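Local coordinates for protein phosphinothricin N-acetyltransferase (Brucella ovis, PDB 5DWM) that probably transfers an acetyl group from acetyl-CoA to an amine acceptor, as GNAT-fold N-acetyltransferases do, at residues T24-Q29 with G69-Y74; A127-G132 with D165-Q170. All coordinates share one frame; numbering follows the deposited sequence.

How the contacts relate
Going from the N terminus, contact 1 comes first: segment 24-29 of helix 20-33 is met again, after 39 intervening residues, by segment 69-74, which leads into strand 70-79, and the loop so closed holds helix 45-58 and strand 62-67. Contact 2 opens only after that, when strand 124-129 pairs with strand 162-172 across an interval that contains helix 136-144 and strand 148-159. The two loops therefore follow in series and neither cross nor enclose one another. The centres of contact 1 and contact 2 lie about 22 Å apart. Their nearest atoms are about 10 Å apart, without touching. What they share is the mixed sheet: contact 1 sets a helix against an N-terminal strand of it, whereas contact 2 joins two strands of its C-terminal half.

Contact 1: residues T24-Q29 with G69-Y74; sequences TAIYTQ and GRVLGY
Ile26 and Tyr74 carry most of the buried surface, which totals 220 Å² over both segments. The apolar part centres on Ile26, whose branches do separate work. CG1 lies anti to the carbonyl carbon (chi1 -68°), and the extended chain beyond it takes CD1 onto the strand backbone, 3.7 Å from Val71 O and 3.9 Å from Gly73 N. From the strand, Val71 CG1 meets the same methyl at 4.2 Å. The other branch, Ile26 CG2, stands 4.0 Å from Tyr74 CE1, the two side chains passing alongside with opposed directions.

No hydrogen bond links the segments, and the axes of helix 24-29 and strand 70-74 stay 9.0 Å apart at closest, which together with these side-chain contacts fits a helix packed on a sheet through side chains. The two axes are inclined at 58°. This is the GNAT arrangement, in which an N-terminal helix covers the sheet. Gly73 lies near Ile96, a residue seen to bind acetyl-CoA, so the strand also runs close to the cofactor site.

The second group pairs the two tyrosines, hydroxyl against CB and ring carbons. Tyr74 CG sits between the backbone N and the carbonyl carbon (chi1 66°), and from there the ring extends to the helix until OH is 3.3 Å from both CB and CD1 of Tyr27. Tyr27 CB lies at the edge of the Tyr74 ring, near its plane. The polar end of Tyr27 is engaged by Glu39 and Ser37, which hydrogen-bond its OH, and its ring meets Tyr95 edge-to-face.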
ATOM      1  N   THR A  24      10.065 -21.229   2.686  1.00 15.35           N
ATOM      2  CA  THR A  24       9.738 -20.914   4.074  1.00 14.34           C
ATOM      3  C   THR A  24      10.994 -20.729   4.919  1.00 14.82           C
ATOM      4  O   THR A  24      11.058 -19.821   5.752  1.00 15.39           O
ATOM      5  CB  THR A  24       8.833 -22.004   4.646  1.00 15.42           C
ATOM      6  OG1 THR A  24       7.656 -22.114   3.829  1.00 16.48           O
ATOM      7  CG2 THR A  24       8.420 -21.671   6.079  1.00 17.29           C
ATOM      8  N   ALA A  25      12.004 -21.581   4.725  1.00 15.04           N
ATOM      9  CA  ALA A  25      13.253 -21.416   5.467  1.00 16.19           C
ATOM     10  C   ALA A  25      13.947 -20.095   5.129  1.00 15.65           C
ATOM     11  O   ALA A  25      14.458 -19.405   6.023  1.00 16.02           O
ATOM     12  CB  ALA A  25      14.188 -22.605   5.213  1.00 16.61           C
ATOM     13  N   ILE A  26      13.970 -19.723   3.848  1.00 14.57           N
ATOM     14  CA  ILE A  26      14.582 -18.459   3.439  1.00 15.09           C
ATOM     15  C   ILE A  26      13.837 -17.287   4.064  1.00 15.03           C
ATOM     16  O   ILE A  26      14.440 -16.372   4.635  1.00 15.66           O
ATOM     17  CB  ILE A  26      14.606 -18.356   1.905  1.00 16.03           C
ATOM     18  CG1 ILE A  26      15.571 -19.397   1.329  1.00 16.73           C
ATOM     19  CG2 ILE A  26      14.992 -16.949   1.453  1.00 17.35           C
ATOM     20  CD1 ILE A  26      15.542 -19.495  -0.183  1.00 18.56           C
ATOM     21  N   TYR A  27      12.509 -17.297   3.960  1.00 14.00           N
ATOM     22  CA  TYR A  27      11.732 -16.191   4.512  1.00 13.47           C
ATOM     23  C   TYR A  27      11.841 -16.142   6.035  1.00 14.60           C
ATOM     24  O   TYR A  27      11.876 -15.047   6.618  1.00 14.72           O
ATOM     25  CB  TYR A  27      10.273 -16.278   4.043  1.00 13.60           C
ATOM     26  CG  TYR A  27       9.468 -15.043   4.387  1.00 13.20           C
ATOM     27  CD1 TYR A  27       9.853 -13.789   3.924  1.00 14.05           C
ATOM     28  CD2 TYR A  27       8.341 -15.126   5.193  1.00 13.51           C
ATOM     29  CE1 TYR A  27       9.138 -12.646   4.258  1.00 13.80           C
ATOM     30  CE2 TYR A  27       7.612 -13.984   5.536  1.00 13.31           C
ATOM     31  CZ  TYR A  27       8.029 -12.752   5.060  1.00 12.63           C
ATOM     32  OH  TYR A  27       7.333 -11.614   5.370  1.00 14.17           O
ATOM     33  N   THR A  28      11.911 -17.306   6.691  1.00 14.67           N
ATOM     34  CA  THR A  28      12.073 -17.334   8.144  1.00 15.05           C
ATOM     35  C   THR A  28      13.313 -16.556   8.573  1.00 15.47           C
ATOM     36  O   THR A  28      13.262 -15.744   9.504  1.00 16.39           O
ATOM     37  CB  THR A  28      12.130 -18.785   8.633  1.00 16.34           C
ATOM     38  OG1 THR A  28      10.835 -19.384   8.489  1.00 18.45           O
ATOM     39  CG2 THR A  28      12.580 -18.866  10.104  1.00 18.11           C
ATOM     40  N   GLN A  29      14.443 -16.792   7.898  1.00 15.95           N
ATOM     41  CA  GLN A  29      15.661 -16.056   8.236  1.00 16.50           C
ATOM     42  C   GLN A  29      15.506 -14.563   7.977  1.00 15.41           C
ATOM     43  O   GLN A  29      15.974 -13.737   8.771  1.00 18.22           O
ATOM     44  CB  GLN A  29      16.858 -16.620   7.466  1.00 18.77           C
ATOM     45  CG  GLN A  29      17.278 -17.999   7.938  1.00 22.34           C
ATOM     46  CD  GLN A  29      17.351 -18.078   9.451  1.00 26.53           C
ATOM     47  OE1 GLN A  29      18.068 -17.304  10.087  1.00 29.00           O
ATOM     48  NE2 GLN A  29      16.585 -18.998  10.036  1.00 27.07           N
ATOM     49  N   GLY A  69      21.012 -28.009  -7.040  1.00 33.97           N
ATOM     50  CA  GLY A  69      19.821 -28.618  -6.489  1.00 32.98           C
ATOM     51  C   GLY A  69      19.170 -27.884  -5.337  1.00 32.32           C
ATOM     52  O   GLY A  69      18.138 -28.352  -4.847  1.00 33.95           O
ATOM     53  N   ARG A  70      19.733 -26.760  -4.886  1.00 28.56           N
ATOM     54  CA  ARG A  70      19.198 -25.980  -3.777  1.00 28.95           C
ATOM     55  C   ARG A  70      18.495 -24.747  -4.323  1.00 23.99           C
ATOM     56  O   ARG A  70      19.007 -24.085  -5.228  1.00 24.64           O
ATOM     57  CB  ARG A  70      20.332 -25.469  -2.888  1.00 33.95           C
ATOM     58  CG  ARG A  70      20.845 -26.412  -1.828  1.00 40.28           C
ATOM     59  CD  ARG A  70      21.853 -25.668  -0.951  1.00 44.23           C
ATOM     60  NE  ARG A  70      21.315 -24.401  -0.450  1.00 46.77           N
ATOM     61  CZ  ARG A  70      22.052 -23.441   0.104  1.00 48.81           C
ATOM     62  NH1 ARG A  70      23.361 -23.597   0.225  1.00 49.89           N
ATOM     63  NH2 ARG A  70      21.481 -22.319   0.535  1.00 49.06           N
ATOM     64  N   VAL A  71      17.343 -24.411  -3.745  1.00 22.35           N
ATOM     65  CA  VAL A  71      16.714 -23.122  -4.019  1.00 21.49           C
ATOM     66  C   VAL A  71      17.430 -22.051  -3.205  1.00 21.59           C
ATOM     67  O   VAL A  71      17.496 -22.137  -1.973  1.00 21.53           O
ATOM     68  CB  VAL A  71      15.214 -23.156  -3.704  1.00 22.30           C
ATOM     69  CG1 VAL A  71      14.653 -21.731  -3.578  1.00 21.80           C
ATOM     70  CG2 VAL A  71      14.488 -23.939  -4.785  1.00 24.59           C
ATOM     71  N   LEU A  72      17.974 -21.048  -3.893  1.00 20.47           N
ATOM     72  CA  LEU A  72      18.774 -20.008  -3.263  1.00 20.01           C
ATOM     73  C   LEU A  72      18.021 -18.699  -3.082  1.00 17.94           C
ATOM     74  O   LEU A  72      18.515 -17.808  -2.377  1.00 18.88           O
ATOM     75  CB  LEU A  72      20.035 -19.736  -4.088  1.00 22.99           C
ATOM     76  CG  LEU A  72      20.936 -20.951  -4.322  1.00 27.22           C
ATOM     77  CD1 LEU A  72      22.183 -20.526  -5.050  1.00 28.49           C
ATOM     78  CD2 LEU A  72      21.285 -21.598  -2.999  1.00 29.85           C
ATOM     79  N   GLY A  73      16.859 -18.552  -3.701  1.00 17.12           N
ATOM     80  CA  GLY A  73      16.089 -17.327  -3.573  1.00 17.63           C
ATOM     81  C   GLY A  73      14.816 -17.473  -4.368  1.00 15.87           C
ATOM     82  O   GLY A  73      14.651 -18.415  -5.148  1.00 16.58           O
ATOM     83  N   TYR A  74      13.904 -16.529  -4.151  1.00 14.77           N
ATOM     84  CA  TYR A  74      12.630 -16.553  -4.848  1.00 14.79           C
ATOM     85  C   TYR A  74      12.148 -15.126  -5.076  1.00 15.12           C
ATOM     86  O   TYR A  74      12.590 -14.182  -4.415  1.00 15.49           O
ATOM     87  CB  TYR A  74      11.573 -17.390  -4.106  1.00 15.13           C
ATOM     88  CG  TYR A  74      11.146 -16.814  -2.772  1.00 13.92           C
ATOM     89  CD1 TYR A  74      11.836 -17.127  -1.612  1.00 14.70           C
ATOM     90  CD2 TYR A  74      10.050 -15.960  -2.674  1.00 14.91           C
ATOM     91  CE1 TYR A  74      11.454 -16.614  -0.388  1.00 15.59           C
ATOM     92  CE2 TYR A  74       9.654 -15.434  -1.451  1.00 15.44           C
ATOM     93  CZ  TYR A  74      10.366 -15.764  -0.307  1.00 15.70           C
ATOM     94  OH  TYR A  74       9.989 -15.251   0.918  1.00 18.18           O
TER

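Contact 2: residues A127-G132 with D165-Q170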
ATOM      1  N   ALA A 127       8.445  -1.370  -6.194  1.00 14.22           N
ATOM      2  CA  ALA A 127       9.149  -1.985  -5.073  1.00 14.71           C
ATOM      3  C   ALA A 127       8.824  -1.211  -3.805  1.00 15.78           C
ATOM      4  O   ALA A 127       8.970   0.013  -3.771  1.00 15.71           O
ATOM      5  CB  ALA A 127      10.665  -1.986  -5.297  1.00 16.18           C
ATOM      6  N   VAL A 128       8.372  -1.924  -2.776  1.00 15.12           N
ATOM      7  CA  VAL A 128       8.060  -1.343  -1.475  1.00 14.61           C
ATOM      8  C   VAL A 128       9.104  -1.912  -0.524  1.00 15.03           C
ATOM      9  O   VAL A 128       8.952  -3.027  -0.013  1.00 17.37           O
ATOM     10  CB  VAL A 128       6.629  -1.716  -1.044  1.00 15.36           C
ATOM     11  CG1 VAL A 128       6.295  -1.092   0.313  1.00 15.35           C
ATOM     12  CG2 VAL A 128       5.629  -1.248  -2.079  1.00 16.35           C
ATOM     13  N   ILE A 129      10.186  -1.174  -0.317  1.00 13.68           N
ATOM     14  CA  ILE A 129      11.393  -1.704   0.315  1.00 13.75           C
ATOM     15  C   ILE A 129      11.369  -1.339   1.794  1.00 13.58           C
ATOM     16  O   ILE A 129      11.486  -0.164   2.161  1.00 13.93           O
ATOM     17  CB  ILE A 129      12.659  -1.188  -0.383  1.00 15.77           C
ATOM     18  CG1 ILE A 129      12.625  -1.561  -1.874  1.00 16.10           C
ATOM     19  CG2 ILE A 129      13.921  -1.722   0.323  1.00 16.47           C
ATOM     20  CD1 ILE A 129      13.768  -0.974  -2.683  1.00 17.89           C
ATOM     21  N   GLY A 130      11.213  -2.348   2.647  1.00 14.27           N
ATOM     22  CA  GLY A 130      11.221  -2.102   4.074  1.00 15.62           C
ATOM     23  C   GLY A 130      12.610  -1.774   4.585  1.00 16.50           C
ATOM     24  O   GLY A 130      13.615  -2.301   4.106  1.00 17.96           O
ATOM     25  N   ASP A 131      12.658  -0.896   5.588  1.00 17.67           N
ATOM     26  CA  ASP A 131      13.914  -0.450   6.197  1.00 18.20           C
ATOM     27  C   ASP A 131      14.910   0.022   5.138  1.00 17.75           C
ATOM     28  O   ASP A 131      16.056  -0.429   5.081  1.00 18.74           O
ATOM     29  CB  ASP A 131      14.511  -1.532   7.101  1.00 19.67           C
ATOM     30  CG  ASP A 131      15.683  -1.030   7.944  1.00 21.39           C
ATOM     31  OD1 ASP A 131      15.913   0.197   7.997  1.00 23.82           O
ATOM     32  OD2 ASP A 131      16.376  -1.866   8.559  1.00 23.87           O
ATOM     33  N   GLY A 132      14.463   0.950   4.290  1.00 18.75           N
ATOM     34  CA  GLY A 132      15.280   1.401   3.174  1.00 22.19           C
ATOM     35  C   GLY A 132      16.601   2.028   3.568  1.00 23.90           C
ATOM     36  O   GLY A 132      17.540   2.023   2.766  1.00 25.83           O
ATOM     37  N   ASP A 165      12.109   3.023   7.728  1.00 16.12           N
ATOM     38  CA  ASP A 165      11.480   3.765   6.645  1.00 16.00           C
ATOM     39  C   ASP A 165      11.162   2.820   5.498  1.00 15.52           C
ATOM     40  O   ASP A 165      11.891   1.857   5.256  1.00 17.92           O
ATOM     41  CB  ASP A 165      12.407   4.854   6.091  1.00 16.97           C
ATOM     42  CG  ASP A 165      12.756   5.927   7.114  1.00 18.08           C
ATOM     43  OD1 ASP A 165      12.140   5.991   8.196  1.00 18.39           O
ATOM     44  OD2 ASP A 165      13.664   6.728   6.822  1.00 21.81           O
ATOM     45  N   THR A 166      10.097   3.118   4.760  1.00 13.98           N
ATOM     46  CA  THR A 166       9.773   2.376   3.543  1.00 14.82           C
ATOM     47  C   THR A 166      10.241   3.189   2.345  1.00 15.76           C
ATOM     48  O   THR A 166       9.777   4.315   2.146  1.00 17.31           O
ATOM     49  CB  THR A 166       8.266   2.178   3.428  1.00 15.85           C
ATOM     50  OG1 THR A 166       7.794   1.390   4.519  1.00 16.54           O
ATOM     51  CG2 THR A 166       7.921   1.492   2.102  1.00 17.21           C
ATOM     52  N   VAL A 167      11.149   2.628   1.550  1.00 14.86           N
ATOM     53  CA  VAL A 167      11.600   3.262   0.314  1.00 15.96           C
ATOM     54  C   VAL A 167      10.782   2.712  -0.850  1.00 14.99           C
ATOM     55  O   VAL A 167      10.677   1.492  -1.025  1.00 16.17           O
ATOM     56  CB  VAL A 167      13.111   3.053   0.105  1.00 16.65           C
ATOM     57  CG1 VAL A 167      13.493   3.292  -1.357  1.00 18.70           C
ATOM     58  CG2 VAL A 167      13.898   3.980   1.047  1.00 18.20           C
ATOM     59  N   LEU A 168      10.181   3.603  -1.633  1.00 13.84           N
ATOM     60  CA  LEU A 168       9.390   3.208  -2.794  1.00 14.70           C
ATOM     61  C   LEU A 168      10.166   3.486  -4.076  1.00 15.75           C
ATOM     62  O   LEU A 168      10.774   4.553  -4.224  1.00 15.56           O
ATOM     63  CB  LEU A 168       8.067   3.978  -2.839  1.00 17.09           C
ATOM     64  CG  LEU A 168       7.232   3.881  -1.566  1.00 20.77           C
ATOM     65  CD1 LEU A 168       6.195   4.955  -1.611  1.00 25.54           C
ATOM     66  CD2 LEU A 168       6.579   2.528  -1.477  1.00 25.07           C
ATOM     67  N   MET A 169      10.144   2.519  -5.005  1.00 15.00           N
ATOM     68  CA  MET A 169      10.793   2.661  -6.304  1.00 15.44           C
ATOM     69  C   MET A 169       9.885   2.079  -7.381  1.00 15.36           C
ATOM     70  O   MET A 169       9.095   1.170  -7.117  1.00 15.85           O
ATOM     71  CB  MET A 169      12.151   1.945  -6.336  1.00 15.47           C
ATOM     72  CG  MET A 169      13.051   2.294  -5.155  1.00 17.00           C
ATOM     73  SD  MET A 169      14.707   1.604  -5.294  1.00 19.67           S
ATOM     74  CE  MET A 169      15.343   2.545  -6.683  1.00 22.12           C
ATOM     75  N   GLN A 170      10.013   2.579  -8.610  1.00 15.33           N
ATOM     76  CA  GLN A 170       9.148   2.074  -9.670  1.00 15.51           C
ATOM     77  C   GLN A 170       9.886   1.976 -10.999  1.00 16.48           C
ATOM     78  O   GLN A 170      10.869   2.675 -11.252  1.00 18.00           O
ATOM     79  CB  GLN A 170       7.837   2.871  -9.821  1.00 15.50           C
ATOM     80  CG  GLN A 170       8.019   4.278 -10.361  1.00 15.54           C
ATOM     81  CD  GLN A 170       6.711   5.050 -10.466  1.00 15.33           C
ATOM     82  OE1 GLN A 170       6.599   6.153  -9.940  1.00 16.80           O
ATOM     83  NE2 GLN A 170       5.725   4.481 -11.167  1.00 16.78           N
TER
HETATM   84  O   HOH W   1      14.950   2.534   7.357  1.00 18.99           O
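Val128 and Leu168 run alongside each other on one face of the sheet, with Val128 CG2 3.9 Å from Leu168 CD2. The leucine has CG anti to its carbonyl carbon (chi1 -54°), and its CD2 branch is the one that meets the valine. Val128 CG1, anti to its own N, brings its methyl 3.5 Å from Thr166 CG2, the two side chains set at a slant. Around this face the second subunit packs: its Arg81, Tyr86 and Leu168 touch Val128, Thr166 and Leu168 respectively.

On the other face are Ala127, Ile129, Val167 and Met169. Ile129 has an extended chain that takes CD1 to within 3.8 Å of Met169 SD; the methionine chain bends at chi3 (68°), and the side chain also touches His142 and Glu143 of helix 136-144. Val167 CG2 rests 3.6 Å from Gly132 CA, where a beta carbon of standard geometry would collide with that methyl.

Two strands of the GNAT sheet meet antiparallel here, with Ala127-Met169 and Ile129-Val167 as hydrogen-bonded pairs and Val128-Leu168 as the non-hydrogen-bonded pair between them. Ala127 N gives a nearly straight bond to Met169 O (2.8 Å, 171°). Each bonded pair is closed by a return bond, from Met169 N to Ala127 O and from Val167 N to Ile129 O.

Farther along, Gly132 N donates to Asp165 O at 2.9 Å. A water donates to Asp131 OD1 (2.6 Å) and accepts from Asp165 N. Asp131 pairs with Arg162; Asp165 takes a hydrogen bond from Gly155 N and forms salt bridges with Arg152 and with Arg177 of the second subunit.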